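Local coordinates for protein JamJ (Lyngbya majuscula, PDB 5DOZ) that binds NADPH and, as an enoyl reductase of a polyketide synthase, probably catalyses cyclopropane formation on a carrier-protein-bound intermediate, at residues P45-D50 / G77-G82; F139-H144 / F275-E280; N148-Q153 / E246-E251; A171-Q176 / E303-V308. All coordinates share one frame; numbering follows the deposited sequence.

Contact 1. Residues P45-D50 / G77-G82; sequences PVNFRD and GFEAVG. With NDP (NADPH dihydro-nicotinamide-adenine-dinucleotide phosphate), chain E.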
# COMPACT_ATOMS: atom_id res chain seq x y z
N PRO A 45 6.81 -1.66 -7.81
CA PRO A 45 6.51 -0.30 -7.36
C PRO A 45 7.37 0.12 -6.18
O PRO A 45 7.75 -0.72 -5.35
CB PRO A 45 5.02 -0.35 -7.00
CG PRO A 45 4.69 -1.79 -6.83
CD PRO A 45 5.67 -2.59 -7.63
N VAL A 46 7.72 1.40 -6.13
CA VAL A 46 8.40 1.97 -4.98
C VAL A 46 7.33 2.26 -3.93
O VAL A 46 6.33 2.91 -4.22
CB VAL A 46 9.13 3.29 -5.30
CG1 VAL A 46 10.10 3.65 -4.19
CG2 VAL A 46 9.86 3.20 -6.63
N ASN A 47 7.54 1.75 -2.72
CA ASN A 47 6.61 2.00 -1.64
C ASN A 47 7.15 3.07 -0.70
O ASN A 47 8.35 3.34 -0.66
CB ASN A 47 6.30 0.70 -0.88
CG ASN A 47 5.15 -0.07 -1.52
OD1 ASN A 47 3.98 0.21 -1.26
ND2 ASN A 47 5.47 -1.06 -2.34
N PHE A 48 6.24 3.70 0.03
CA PHE A 48 6.59 4.73 1.00
C PHE A 48 7.61 4.22 2.02
O PHE A 48 8.55 4.92 2.38
CB PHE A 48 5.32 5.20 1.71
CG PHE A 48 5.50 6.46 2.50
CD1 PHE A 48 5.24 7.69 1.92
CD2 PHE A 48 5.88 6.41 3.84
CE1 PHE A 48 5.38 8.86 2.66
CE2 PHE A 48 6.02 7.58 4.58
CZ PHE A 48 5.77 8.80 3.99
N ARG A 49 7.41 2.98 2.47
CA ARG A 49 8.34 2.36 3.43
C ARG A 49 9.74 2.09 2.85
O ARG A 49 10.71 2.02 3.60
CB ARG A 49 7.74 1.08 4.01
CG ARG A 49 7.05 1.26 5.35
CD ARG A 49 6.41 -0.04 5.83
NE ARG A 49 7.39 -1.06 6.23
CZ ARG A 49 7.07 -2.27 6.72
NH1 ARG A 49 5.80 -2.63 6.88
NH2 ARG A 49 8.04 -3.11 7.04
N ASP A 50 9.83 1.92 1.52
CA ASP A 50 11.14 1.75 0.86
C ASP A 50 12.01 2.99 1.06
O ASP A 50 13.21 2.88 1.33
CB ASP A 50 10.99 1.48 -0.64
CG ASP A 50 10.51 0.07 -0.95
OD1 ASP A 50 11.11 -0.91 -0.46
OD2 ASP A 50 9.54 -0.05 -1.73
N GLY A 77 11.65 -3.64 -1.52
CA GLY A 77 10.57 -4.13 -2.38
C GLY A 77 9.56 -5.00 -1.67
O GLY A 77 9.87 -6.12 -1.26
N PHE A 78 8.33 -4.49 -1.56
CA PHE A 78 7.27 -5.12 -0.75
C PHE A 78 6.21 -5.84 -1.57
O PHE A 78 5.35 -6.53 -1.02
CB PHE A 78 6.59 -4.06 0.13
CG PHE A 78 7.45 -3.54 1.25
CD1 PHE A 78 7.58 -4.26 2.44
CD2 PHE A 78 8.10 -2.32 1.13
CE1 PHE A 78 8.37 -3.78 3.47
CE2 PHE A 78 8.88 -1.83 2.16
CZ PHE A 78 9.03 -2.56 3.34
N GLU A 79 6.29 -5.68 -2.89
CA GLU A 79 5.33 -6.24 -3.83
C GLU A 79 5.95 -6.20 -5.23
O GLU A 79 6.91 -5.46 -5.45
CB GLU A 79 4.03 -5.43 -3.82
CG GLU A 79 4.26 -3.92 -3.90
CD GLU A 79 2.99 -3.11 -4.06
OE1 GLU A 79 1.98 -3.65 -4.54
OE2 GLU A 79 3.02 -1.91 -3.69
N ALA A 80 5.39 -6.97 -6.16
CA ALA A 80 5.88 -7.01 -7.55
C ALA A 80 4.93 -7.78 -8.46
O ALA A 80 3.94 -8.35 -8.02
CB ALA A 80 7.27 -7.63 -7.61
N VAL A 81 5.24 -7.78 -9.75
CA VAL A 81 4.63 -8.70 -10.68
C VAL A 81 5.77 -9.45 -11.37
O VAL A 81 6.89 -8.94 -11.42
CB VAL A 81 3.72 -7.97 -11.70
CG1 VAL A 81 4.52 -7.06 -12.62
CG2 VAL A 81 2.91 -8.98 -12.52
N GLY A 82 5.50 -10.65 -11.85
CA GLY A 82 6.51 -11.42 -12.55
C GLY A 82 6.02 -12.77 -13.03
O GLY A 82 4.82 -12.99 -13.17
PA NDP E . 2.36 7.44 -1.12
O1A NDP E . 3.78 7.98 -1.02
O2A NDP E . 1.79 7.04 -2.45
O5B NDP E . 1.36 8.54 -0.51
C5B NDP E . 1.82 9.61 0.31
C4B NDP E . 0.85 10.76 0.11
O4B NDP E . 0.82 11.57 1.29
C3B NDP E . 1.24 11.69 -1.04
O3B NDP E . 0.58 11.35 -2.26
C2B NDP E . 0.76 13.04 -0.57
O2B NDP E . -0.52 13.26 -1.14
C1B NDP E . 0.57 12.92 0.93
N9A NDP E . 1.50 13.80 1.66
C8A NDP E . 2.81 13.97 1.40
N7A NDP E . 3.36 14.85 2.27
C5A NDP E . 2.38 15.25 3.11
C6A NDP E . 2.27 16.16 4.27
N6A NDP E . 3.34 16.84 4.72
N1A NDP E . 1.05 16.29 4.86
C2A NDP E . -0.03 15.62 4.43
N3A NDP E . 0.01 14.77 3.38
C4A NDP E . 1.16 14.55 2.70
O3 NDP E . 2.20 6.24 -0.05
PN NDP E . 1.04 5.12 -0.03
O1N NDP E . -0.24 5.69 -0.56
O2N NDP E . 1.59 3.86 -0.62
O5D NDP E . 0.84 4.87 1.55
C5D NDP E . 0.48 5.92 2.45
C4D NDP E . 0.91 5.58 3.88
O4D NDP E . 0.39 4.31 4.28
C3D NDP E . 2.41 5.47 4.02
O3D NDP E . 2.76 6.04 5.28
C2D NDP E . 2.69 3.98 4.01
O2D NDP E . 3.90 3.60 4.69
C1D NDP E . 1.44 3.43 4.68
N1N NDP E . 1.13 2.06 4.26
C2N NDP E . 0.81 1.17 5.21
C3N NDP E . 0.24 -0.06 4.90
C7N NDP E . -0.33 -0.91 6.00
O7N NDP E . -0.38 -2.13 5.87
N7N NDP E . -0.77 -0.32 7.10
C4N NDP E . 0.32 -0.58 3.48
C5N NDP E . 0.57 0.51 2.54
C6N NDP E . 1.04 1.75 2.95
P2B NDP E . -1.10 14.74 -1.31
O1X NDP E . -0.08 15.47 -2.16
O2X NDP E . -2.41 14.48 -1.98
O3X NDP E . -1.23 15.27 0.10
O HOH W 1 8.13 -1.76 -3.14
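Asn47 and Glu79 meet through their flat polar ends: ND2 of Asn47 donates to OE2 of Glu79 over 2.9 Å. The bond runs close to the amide plane and arrives on the anti lone pair of the carboxylate, the two planes lying only 29° apart. Glu79 reaches this place with CG held between its backbone N and carbonyl carbon (chi1 47°), and its CD rests 3.5 Å from CG of Pro45. A few residues on, OD1 of Asp50 takes the N-H of Gly77, at 3.0 Å and on the syn side of the carboxylate. Phe78 fills the middle, its CE2 lying 3.6 Å from CB of Arg49, while its CE1 sits over one face of the Arg49 guanidinium.

Second-shell bonds fix these groups. The other oxygen of Asp50, OD2, accepts from Asn47 N at 2.9 Å, tying the start of helix 48-54 to its own first turn. One ordered water makes four hydrogen bonds, donating to Pro45 O and Asp50 OD2 and accepting from Asn47 ND2 and Phe78 N. Glu79 is further held by a salt bridge to Arg332 and by the backbone N of Ile137, whereas Phe48 lays its ring against the NADPH ribose near the nicotinamide.

The contact belongs to the GroES-like domain, where strand 37-45 runs antiparallel to strand 79-87 before giving way to the helix. Two carboxylates are buried here; Arg332 and the N-H donors around Glu79, and the N-H groups and water around Asp50, would probably stabilise the ionised forms.

Contact 2. Residues F139-H144 / F275-E280; sequences FFTAYH and FDLLEE. With NDP (NADPH dihydro-nicotinamide-adenine-dinucleotide phosphate), chain E.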
# COMPACT_ATOMS: atom_id res chain seq x y z
N PHE A 139 -4.66 -1.87 -3.11
CA PHE A 139 -5.99 -2.47 -3.05
C PHE A 139 -6.20 -3.44 -1.89
O PHE A 139 -7.28 -3.45 -1.29
CB PHE A 139 -6.38 -3.10 -4.39
CG PHE A 139 -6.93 -2.11 -5.37
CD1 PHE A 139 -8.28 -1.76 -5.34
CD2 PHE A 139 -6.11 -1.51 -6.32
CE1 PHE A 139 -8.80 -0.84 -6.25
CE2 PHE A 139 -6.62 -0.59 -7.22
CZ PHE A 139 -7.96 -0.25 -7.19
N PHE A 140 -5.19 -4.25 -1.56
CA PHE A 140 -5.29 -5.15 -0.40
C PHE A 140 -5.34 -4.39 0.92
O PHE A 140 -6.06 -4.80 1.83
CB PHE A 140 -4.16 -6.18 -0.38
CG PHE A 140 -4.30 -7.29 -1.39
CD1 PHE A 140 -4.48 -7.01 -2.75
CD2 PHE A 140 -4.23 -8.61 -0.99
CE1 PHE A 140 -4.60 -8.03 -3.68
CE2 PHE A 140 -4.35 -9.65 -1.92
CZ PHE A 140 -4.53 -9.35 -3.26
N THR A 141 -4.59 -3.29 1.03
CA THR A 141 -4.65 -2.43 2.22
C THR A 141 -6.00 -1.72 2.30
O THR A 141 -6.64 -1.71 3.35
CB THR A 141 -3.51 -1.38 2.25
OG1 THR A 141 -2.25 -2.05 2.12
CG2 THR A 141 -3.54 -0.57 3.55
N ALA A 142 -6.43 -1.15 1.17
CA ALA A 142 -7.72 -0.45 1.10
C ALA A 142 -8.87 -1.40 1.39
O ALA A 142 -9.76 -1.07 2.18
CB ALA A 142 -7.90 0.22 -0.25
N TYR A 143 -8.84 -2.58 0.78
CA TYR A 143 -9.89 -3.57 1.00
C TYR A 143 -9.95 -4.00 2.46
O TYR A 143 -11.02 -3.95 3.07
CB TYR A 143 -9.75 -4.80 0.09
CG TYR A 143 -10.89 -5.79 0.28
CD1 TYR A 143 -10.88 -6.70 1.35
CD2 TYR A 143 -11.99 -5.79 -0.58
CE1 TYR A 143 -11.93 -7.59 1.54
CE2 TYR A 143 -13.04 -6.69 -0.40
CZ TYR A 143 -13.01 -7.58 0.66
OH TYR A 143 -14.04 -8.47 0.85
N HIS A 144 -8.81 -4.42 3.02
CA HIS A 144 -8.78 -4.89 4.40
C HIS A 144 -9.29 -3.83 5.37
O HIS A 144 -10.16 -4.10 6.20
CB HIS A 144 -7.39 -5.37 4.80
CG HIS A 144 -7.35 -6.07 6.13
ND1 HIS A 144 -7.95 -7.29 6.34
CD2 HIS A 144 -6.78 -5.72 7.30
CE1 HIS A 144 -7.76 -7.66 7.60
NE2 HIS A 144 -7.05 -6.72 8.20
N PHE A 275 -3.88 -1.14 11.78
CA PHE A 275 -3.41 -2.42 11.25
C PHE A 275 -2.20 -2.28 10.35
O PHE A 275 -2.06 -1.28 9.64
CB PHE A 275 -4.54 -3.18 10.53
CG PHE A 275 -4.79 -2.71 9.13
CD1 PHE A 275 -5.61 -1.62 8.87
CD2 PHE A 275 -4.18 -3.36 8.05
CE1 PHE A 275 -5.82 -1.19 7.58
CE2 PHE A 275 -4.39 -2.92 6.75
CZ PHE A 275 -5.22 -1.84 6.52
N ASP A 276 -1.34 -3.29 10.39
CA ASP A 276 -0.21 -3.43 9.49
C ASP A 276 -0.50 -4.67 8.64
O ASP A 276 -0.55 -5.78 9.16
CB ASP A 276 1.07 -3.60 10.32
CG ASP A 276 2.30 -3.95 9.48
OD1 ASP A 276 2.18 -4.66 8.45
OD2 ASP A 276 3.42 -3.55 9.87
N LEU A 277 -0.71 -4.46 7.34
CA LEU A 277 -1.14 -5.54 6.43
C LEU A 277 -0.27 -6.80 6.52
O LEU A 277 -0.80 -7.90 6.64
CB LEU A 277 -1.21 -5.04 4.97
CG LEU A 277 -1.76 -5.98 3.89
CD1 LEU A 277 -3.26 -6.21 4.06
CD2 LEU A 277 -1.46 -5.43 2.50
N LEU A 278 1.05 -6.63 6.46
CA LEU A 278 1.96 -7.78 6.49
C LEU A 278 1.98 -8.45 7.86
O LEU A 278 2.23 -9.65 7.97
CB LEU A 278 3.38 -7.40 6.04
CG LEU A 278 3.67 -6.48 4.84
CD1 LEU A 278 5.02 -6.82 4.23
CD2 LEU A 278 2.59 -6.47 3.76
N GLU A 279 1.72 -7.66 8.90
CA GLU A 279 1.52 -8.17 10.26
C GLU A 279 0.25 -9.03 10.32
O GLU A 279 0.23 -10.06 11.00
CB GLU A 279 1.46 -7.00 11.26
CG GLU A 279 1.01 -7.32 12.68
CD GLU A 279 0.88 -6.08 13.55
OE1 GLU A 279 1.67 -5.12 13.39
OE2 GLU A 279 -0.02 -6.05 14.42
N GLU A 280 -0.79 -8.62 9.59
CA GLU A 280 -2.04 -9.40 9.49
C GLU A 280 -1.87 -10.72 8.72
O GLU A 280 -2.52 -11.71 9.03
CB GLU A 280 -3.17 -8.56 8.88
CG GLU A 280 -3.58 -7.34 9.70
CD GLU A 280 -3.89 -7.68 11.16
OE1 GLU A 280 -4.32 -8.82 11.45
OE2 GLU A 280 -3.73 -6.79 12.02
PA NDP E . 2.36 7.44 -1.12
O1A NDP E . 3.78 7.98 -1.02
O2A NDP E . 1.79 7.04 -2.45
O5B NDP E . 1.36 8.54 -0.51
C5B NDP E . 1.82 9.61 0.31
C4B NDP E . 0.85 10.76 0.11
O4B NDP E . 0.82 11.57 1.29
C3B NDP E . 1.24 11.69 -1.04
O3B NDP E . 0.58 11.35 -2.26
C2B NDP E . 0.76 13.04 -0.57
O2B NDP E . -0.52 13.26 -1.14
C1B NDP E . 0.57 12.92 0.93
N9A NDP E . 1.50 13.80 1.66
C8A NDP E . 2.81 13.97 1.40
N7A NDP E . 3.36 14.85 2.27
C5A NDP E . 2.38 15.25 3.11
C6A NDP E . 2.27 16.16 4.27
N6A NDP E . 3.34 16.84 4.72
N1A NDP E . 1.05 16.29 4.86
C2A NDP E . -0.03 15.62 4.43
N3A NDP E . 0.01 14.77 3.38
C4A NDP E . 1.16 14.55 2.70
O3 NDP E . 2.20 6.24 -0.05
PN NDP E . 1.04 5.12 -0.03
O1N NDP E . -0.24 5.69 -0.56
O2N NDP E . 1.59 3.86 -0.62
O5D NDP E . 0.84 4.87 1.55
C5D NDP E . 0.48 5.92 2.45
C4D NDP E . 0.91 5.58 3.88
O4D NDP E . 0.39 4.31 4.28
C3D NDP E . 2.41 5.47 4.02
O3D NDP E . 2.76 6.04 5.28
C2D NDP E . 2.69 3.98 4.01
O2D NDP E . 3.90 3.60 4.69
C1D NDP E . 1.44 3.43 4.68
N1N NDP E . 1.13 2.06 4.26
C2N NDP E . 0.81 1.17 5.21
C3N NDP E . 0.24 -0.06 4.90
C7N NDP E . -0.33 -0.91 6.00
O7N NDP E . -0.38 -2.13 5.87
N7N NDP E . -0.77 -0.32 7.10
C4N NDP E . 0.32 -0.58 3.48
C5N NDP E . 0.57 0.51 2.54
C6N NDP E . 1.04 1.75 2.95
P2B NDP E . -1.10 14.74 -1.31
O1X NDP E . -0.08 15.47 -2.16
O2X NDP E . -2.41 14.48 -1.98
O3X NDP E . -1.23 15.27 0.10
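His144 turns the edge of its ring to the face of Phe275 in a T-shaped (edge-to-face) stack, centroids 5.1 Å apart and planes at 69°. The pair sits in the Rossmann-type cofactor domain, where helix 136-149 packs against the segment that leads from strand 271-274 into helix 277-283. CG of His144 is anti to its backbone N (chi1 -171°), which carries the imidazole across to Phe275; ND1 is held by Asn148.

Van der Waals contacts extend from this stack. CZ of Phe275 lies 3.6 Å from the methyl CG2 of Thr141, with the Thr141 carbonyl O near the plane of the ring at its edge. Leu277 places CD2 4.0 Å from CB of Phe140, and CG of Glu280, whose carboxylate pairs with Arg283, comes up to the imidazole.

Polar interactions hold the nicotinamide carboxamide. Its N7N donates to Phe275 O at 3.0 Å and its O7N accepts from Leu277 N at 2.8 Å, so two backbone groups, one just before the N-cap and one in the first turn, fix the rotation of the amide. Asp276 caps that same helix end by accepting from Glu279 N. Because N7N of the cofactor lies on one side of the Phe275 ring and the His144 edge packs on the other, an alanine here would probably open a gap between them and cost the imidazole edge and the Thr141 methyl their contact with the ring.

Thr141, whose hydroxyl also bonds to Ile137 O, brings OG1 to 3.3 Å from C4N, the hydride-carrying carbon of the nicotinamide.

Contact 3. Residues N148-Q153 / E246-E251; sequences NLAKIQ and EGRYIE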
# COMPACT_ATOMS: atom_id res chain seq x y z
N ASN A 148 -12.90 -5.46 5.43
CA ASN A 148 -12.63 -6.46 6.47
C ASN A 148 -12.75 -5.92 7.89
O ASN A 148 -13.29 -6.60 8.76
CB ASN A 148 -11.25 -7.10 6.28
CG ASN A 148 -11.26 -8.24 5.28
OD1 ASN A 148 -10.20 -8.73 4.87
ND2 ASN A 148 -12.44 -8.67 4.87
N LEU A 149 -12.25 -4.71 8.11
CA LEU A 149 -12.28 -4.11 9.44
C LEU A 149 -13.49 -3.20 9.63
O LEU A 149 -14.40 -3.53 10.40
CB LEU A 149 -10.95 -3.38 9.74
CG LEU A 149 -9.67 -4.24 9.75
CD1 LEU A 149 -8.43 -3.38 9.97
CD2 LEU A 149 -9.72 -5.37 10.78
N ALA A 150 -13.53 -2.09 8.89
CA ALA A 150 -14.59 -1.07 9.04
C ALA A 150 -15.96 -1.49 8.51
O ALA A 150 -16.97 -0.88 8.87
CB ALA A 150 -14.15 0.24 8.41
N LYS A 151 -15.99 -2.50 7.64
CA LYS A 151 -17.25 -3.02 7.09
C LYS A 151 -18.16 -1.92 6.52
O LYS A 151 -19.35 -1.88 6.81
CB LYS A 151 -18.01 -3.85 8.14
CG LYS A 151 -17.46 -5.25 8.36
CD LYS A 151 -18.30 -6.02 9.37
CE LYS A 151 -18.06 -7.52 9.29
NZ LYS A 151 -16.64 -7.88 9.58
N ILE A 152 -17.57 -1.03 5.72
CA ILE A 152 -18.28 0.10 5.13
C ILE A 152 -19.46 -0.35 4.25
O ILE A 152 -19.38 -1.38 3.56
CB ILE A 152 -17.31 1.03 4.36
CG1 ILE A 152 -17.96 2.38 4.06
CG2 ILE A 152 -16.76 0.35 3.11
CD1 ILE A 152 -16.98 3.48 3.74
N GLN A 153 -20.56 0.40 4.31
CA GLN A 153 -21.78 0.12 3.53
C GLN A 153 -22.17 1.32 2.67
O GLN A 153 -21.70 2.43 2.93
CB GLN A 153 -22.96 -0.24 4.46
CG GLN A 153 -22.63 -1.23 5.57
CD GLN A 153 -22.28 -2.62 5.06
OE1 GLN A 153 -22.99 -3.20 4.24
NE2 GLN A 153 -21.18 -3.16 5.56
N GLU A 246 -20.08 6.44 16.85
CA GLU A 246 -19.80 5.04 16.51
C GLU A 246 -18.85 4.91 15.32
O GLU A 246 -18.60 3.81 14.84
CB GLU A 246 -21.09 4.23 16.24
CG GLU A 246 -22.18 4.32 17.30
CD GLU A 246 -23.48 3.68 16.83
OE1 GLU A 246 -23.61 2.44 16.93
OE2 GLU A 246 -24.37 4.41 16.36
N GLY A 247 -18.33 6.04 14.83
CA GLY A 247 -17.43 6.05 13.66
C GLY A 247 -16.27 5.08 13.76
O GLY A 247 -15.90 4.64 14.85
N ARG A 248 -15.68 4.74 12.61
CA ARG A 248 -14.60 3.76 12.55
C ARG A 248 -13.30 4.36 11.99
O ARG A 248 -13.30 4.96 10.91
CB ARG A 248 -15.04 2.55 11.73
CG ARG A 248 -16.14 1.73 12.39
CD ARG A 248 -17.14 1.24 11.36
NE ARG A 248 -18.25 2.17 11.20
CZ ARG A 248 -19.03 2.25 10.12
NH1 ARG A 248 -18.83 1.46 9.07
NH2 ARG A 248 -20.01 3.15 10.10
N TYR A 249 -12.21 4.20 12.74
CA TYR A 249 -10.93 4.84 12.43
C TYR A 249 -9.92 3.83 11.92
O TYR A 249 -9.32 3.10 12.70
CB TYR A 249 -10.38 5.54 13.69
CG TYR A 249 -9.31 6.59 13.43
CD1 TYR A 249 -8.30 6.40 12.48
CD2 TYR A 249 -9.29 7.76 14.17
CE1 TYR A 249 -7.32 7.37 12.26
CE2 TYR A 249 -8.32 8.73 13.97
CZ TYR A 249 -7.35 8.54 13.01
OH TYR A 249 -6.40 9.52 12.82
N ILE A 250 -9.73 3.81 10.60
CA ILE A 250 -8.70 2.98 9.99
C ILE A 250 -7.39 3.77 9.92
O ILE A 250 -7.27 4.73 9.16
CB ILE A 250 -9.08 2.54 8.56
CG1 ILE A 250 -10.51 2.01 8.51
CG2 ILE A 250 -8.09 1.50 8.04
CD1 ILE A 250 -11.15 2.11 7.13
N GLU A 251 -6.43 3.37 10.74
CA GLU A 251 -5.11 3.98 10.76
C GLU A 251 -4.10 3.02 10.14
O GLU A 251 -3.95 1.90 10.62
CB GLU A 251 -4.71 4.32 12.20
CG GLU A 251 -3.34 4.95 12.34
CD GLU A 251 -3.28 6.35 11.76
OE1 GLU A 251 -3.93 7.25 12.33
OE2 GLU A 251 -2.57 6.54 10.74
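The carbonyl O of Ala150 is the polar centre of this contact, taking the N-H of Arg248 NH1 at 3.0 Å. The bond is nearly straight, with an angle of 164° at the hydrogen, and the oxygen lies in the guanidinium plane, at its edge. Arg248 gets there by bending at chi2 and chi3, so that its CD also passes 3.3 Å from Ala150 O before the head turns in. NH2 of the same guanidinium forms a salt bridge with Glu156; the arginine thus joins the backbone oxygen of Ala150 to a side-chain charge further along the chain.

Apolar contacts line up beside this bond. The methyl CB of Ala150 lies 4.1 Å from CB of Arg248 and 3.8 Å from CD1 of Ile250, the two strand residues that turn their side chains toward it, while the intervening Tyr249 faces away. Lys151, with positive phi, turns the chain after Ala150, and its carbonyl O accepts from Gln153 NE2.

In the fold, the segment at the end of helix 136-149 packs on strand 247-251, which in the six-stranded parallel sheet lies between strands 223-228 and 271-274; Val225 touches Ile250 and Phe273 touches Leu149.

Contact 4. Residues A171-Q176 / E303-V308; sequences AIQLAQ and ELHPLV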
# COMPACT_ATOMS: atom_id res chain seq x y z
N ALA A 171 -8.48 3.10 -2.32
CA ALA A 171 -9.60 3.32 -1.42
C ALA A 171 -10.71 4.15 -2.08
O ALA A 171 -11.89 3.86 -1.89
CB ALA A 171 -9.13 3.97 -0.13
N ILE A 172 -10.33 5.16 -2.86
CA ILE A 172 -11.27 5.92 -3.67
C ILE A 172 -12.10 4.97 -4.54
O ILE A 172 -13.32 4.93 -4.42
CB ILE A 172 -10.57 6.99 -4.54
CG1 ILE A 172 -10.15 8.19 -3.69
CG2 ILE A 172 -11.48 7.46 -5.67
CD1 ILE A 172 -9.17 9.12 -4.37
N GLN A 173 -11.43 4.21 -5.40
CA GLN A 173 -12.10 3.24 -6.27
C GLN A 173 -13.02 2.29 -5.51
O GLN A 173 -14.14 2.04 -5.93
CB GLN A 173 -11.09 2.43 -7.08
CG GLN A 173 -10.55 3.15 -8.30
CD GLN A 173 -9.90 2.20 -9.29
OE1 GLN A 173 -10.57 1.34 -9.87
NE2 GLN A 173 -8.60 2.36 -9.50
N LEU A 174 -12.54 1.77 -4.39
CA LEU A 174 -13.34 0.83 -3.60
C LEU A 174 -14.56 1.49 -2.98
O LEU A 174 -15.67 0.98 -3.10
CB LEU A 174 -12.48 0.12 -2.54
CG LEU A 174 -11.49 -0.92 -3.07
CD1 LEU A 174 -10.69 -1.52 -1.93
CD2 LEU A 174 -12.21 -2.03 -3.84
N ALA A 175 -14.36 2.64 -2.34
CA ALA A 175 -15.45 3.35 -1.67
C ALA A 175 -16.59 3.72 -2.63
O ALA A 175 -17.76 3.54 -2.30
CB ALA A 175 -14.94 4.58 -0.94
N GLN A 176 -16.23 4.23 -3.81
CA GLN A 176 -17.22 4.63 -4.82
C GLN A 176 -17.98 3.43 -5.39
O GLN A 176 -19.20 3.48 -5.53
CB GLN A 176 -16.56 5.43 -5.95
CG GLN A 176 -16.05 6.80 -5.53
CD GLN A 176 -15.52 7.62 -6.69
OE1 GLN A 176 -14.77 7.12 -7.53
NE2 GLN A 176 -15.91 8.89 -6.74
N GLU A 303 -14.74 -3.38 -13.33
CA GLU A 303 -15.44 -2.55 -12.37
C GLU A 303 -14.42 -1.81 -11.50
O GLU A 303 -14.64 -0.67 -11.09
CB GLU A 303 -16.41 -3.41 -11.53
CG GLU A 303 -17.49 -4.07 -12.38
CD GLU A 303 -18.26 -5.18 -11.68
OE1 GLU A 303 -17.63 -6.10 -11.11
OE2 GLU A 303 -19.51 -5.16 -11.73
N LEU A 304 -13.29 -2.47 -11.23
CA LEU A 304 -12.13 -1.80 -10.65
C LEU A 304 -11.04 -1.73 -11.71
O LEU A 304 -10.99 -2.57 -12.62
CB LEU A 304 -11.62 -2.53 -9.40
CG LEU A 304 -12.51 -2.60 -8.15
CD1 LEU A 304 -11.88 -3.55 -7.15
CD2 LEU A 304 -12.73 -1.22 -7.53
N HIS A 305 -10.17 -0.73 -11.59
CA HIS A 305 -9.15 -0.47 -12.60
C HIS A 305 -7.77 -0.31 -11.97
O HIS A 305 -7.67 0.08 -10.81
CB HIS A 305 -9.51 0.78 -13.41
CG HIS A 305 -10.76 0.63 -14.22
ND1 HIS A 305 -11.96 1.20 -13.86
CD2 HIS A 305 -11.01 -0.05 -15.37
CE1 HIS A 305 -12.89 0.89 -14.75
NE2 HIS A 305 -12.33 0.13 -15.68
N PRO A 306 -6.71 -0.62 -12.74
CA PRO A 306 -5.36 -0.30 -12.29
C PRO A 306 -5.25 1.19 -11.99
O PRO A 306 -6.00 2.00 -12.55
CB PRO A 306 -4.48 -0.66 -13.50
CG PRO A 306 -5.42 -0.86 -14.65
CD PRO A 306 -6.70 -1.33 -14.03
N LEU A 307 -4.35 1.55 -11.08
CA LEU A 307 -4.14 2.95 -10.74
C LEU A 307 -3.40 3.69 -11.86
O LEU A 307 -2.78 3.06 -12.72
CB LEU A 307 -3.36 3.06 -9.42
CG LEU A 307 -3.93 2.37 -8.17
CD1 LEU A 307 -3.02 2.63 -6.99
CD2 LEU A 307 -5.35 2.81 -7.87
N VAL A 308 -3.50 5.02 -11.85
CA VAL A 308 -2.65 5.87 -12.68
C VAL A 308 -1.21 5.68 -12.21
O VAL A 308 -0.94 5.61 -11.01
CB VAL A 308 -3.05 7.36 -12.57
CG1 VAL A 308 -2.01 8.26 -13.22
CG2 VAL A 308 -4.42 7.58 -13.20
O HOH W 2 -13.46 1.83 -9.85
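The carboxamide of Gln173 offers its edge to the backbone of His305, while the ring tip of Phe139 stands over one of its faces, CZ being 3.5 Å from Gln173 NE2. This two-bond clasp of side-chain amide on backbone links helix 166-177 of the Rossmann-type domain to the loop that runs from helix 296-300 to strand 309-313. At the edge, OE1 accepts from His305 N at 2.7 Å, in the carbonyl plane and on a lone pair. NE2 returns a bond to His305 O at 2.8 Å, nearly in the plane of the side-chain amide though above that of the backbone carbonyl. A side-chain amide thus grips both the N-H and the C=O of one residue's backbone.

Gln173 has its CG anti to the carbonyl carbon and an extended chain beyond, which spans the distance from helix to loop. A water at 2.9 Å from OE1 of Gln173 donates to that oxygen and to Glu303 O as well, drawing a second carbonyl of the loop into the network. A leucine in place of Gln173 would probably leave the N-H and C=O of His305 without their side-chain mates and set this part of the loop free to shift.

Nearer the helix the contact turns apolar: CB of Gln173 is 4.0 Å from CD2 of Leu304, and the Leu304 and Leu174 side chains cross at about a right angle. There CD2 of Leu174 comes within 3.7 Å of CD1 of Leu304.

Overall arrangement
From the N terminus, contact 1 comes first along the chain: it closes the short loop between residues 50 and 77 within the GroES-like domain before any other contact opens. Contact 2 then opens at helix 136-149 and closes at 275-280, and contact 3, starting from the end of the same helix, is nested inside it. Contact 4 opens at helix 166-177 but closes only at 303-308, so it crosses both. Contacts 1 and 2 touch each other and the NADPH, bringing the two domains together at the cofactor, while contact 3 ties the end of helix 136-149 to the parallel sheet and contact 4 ties helix 166-177 to the loop before strand 309-313, with contact 2 touching each of them.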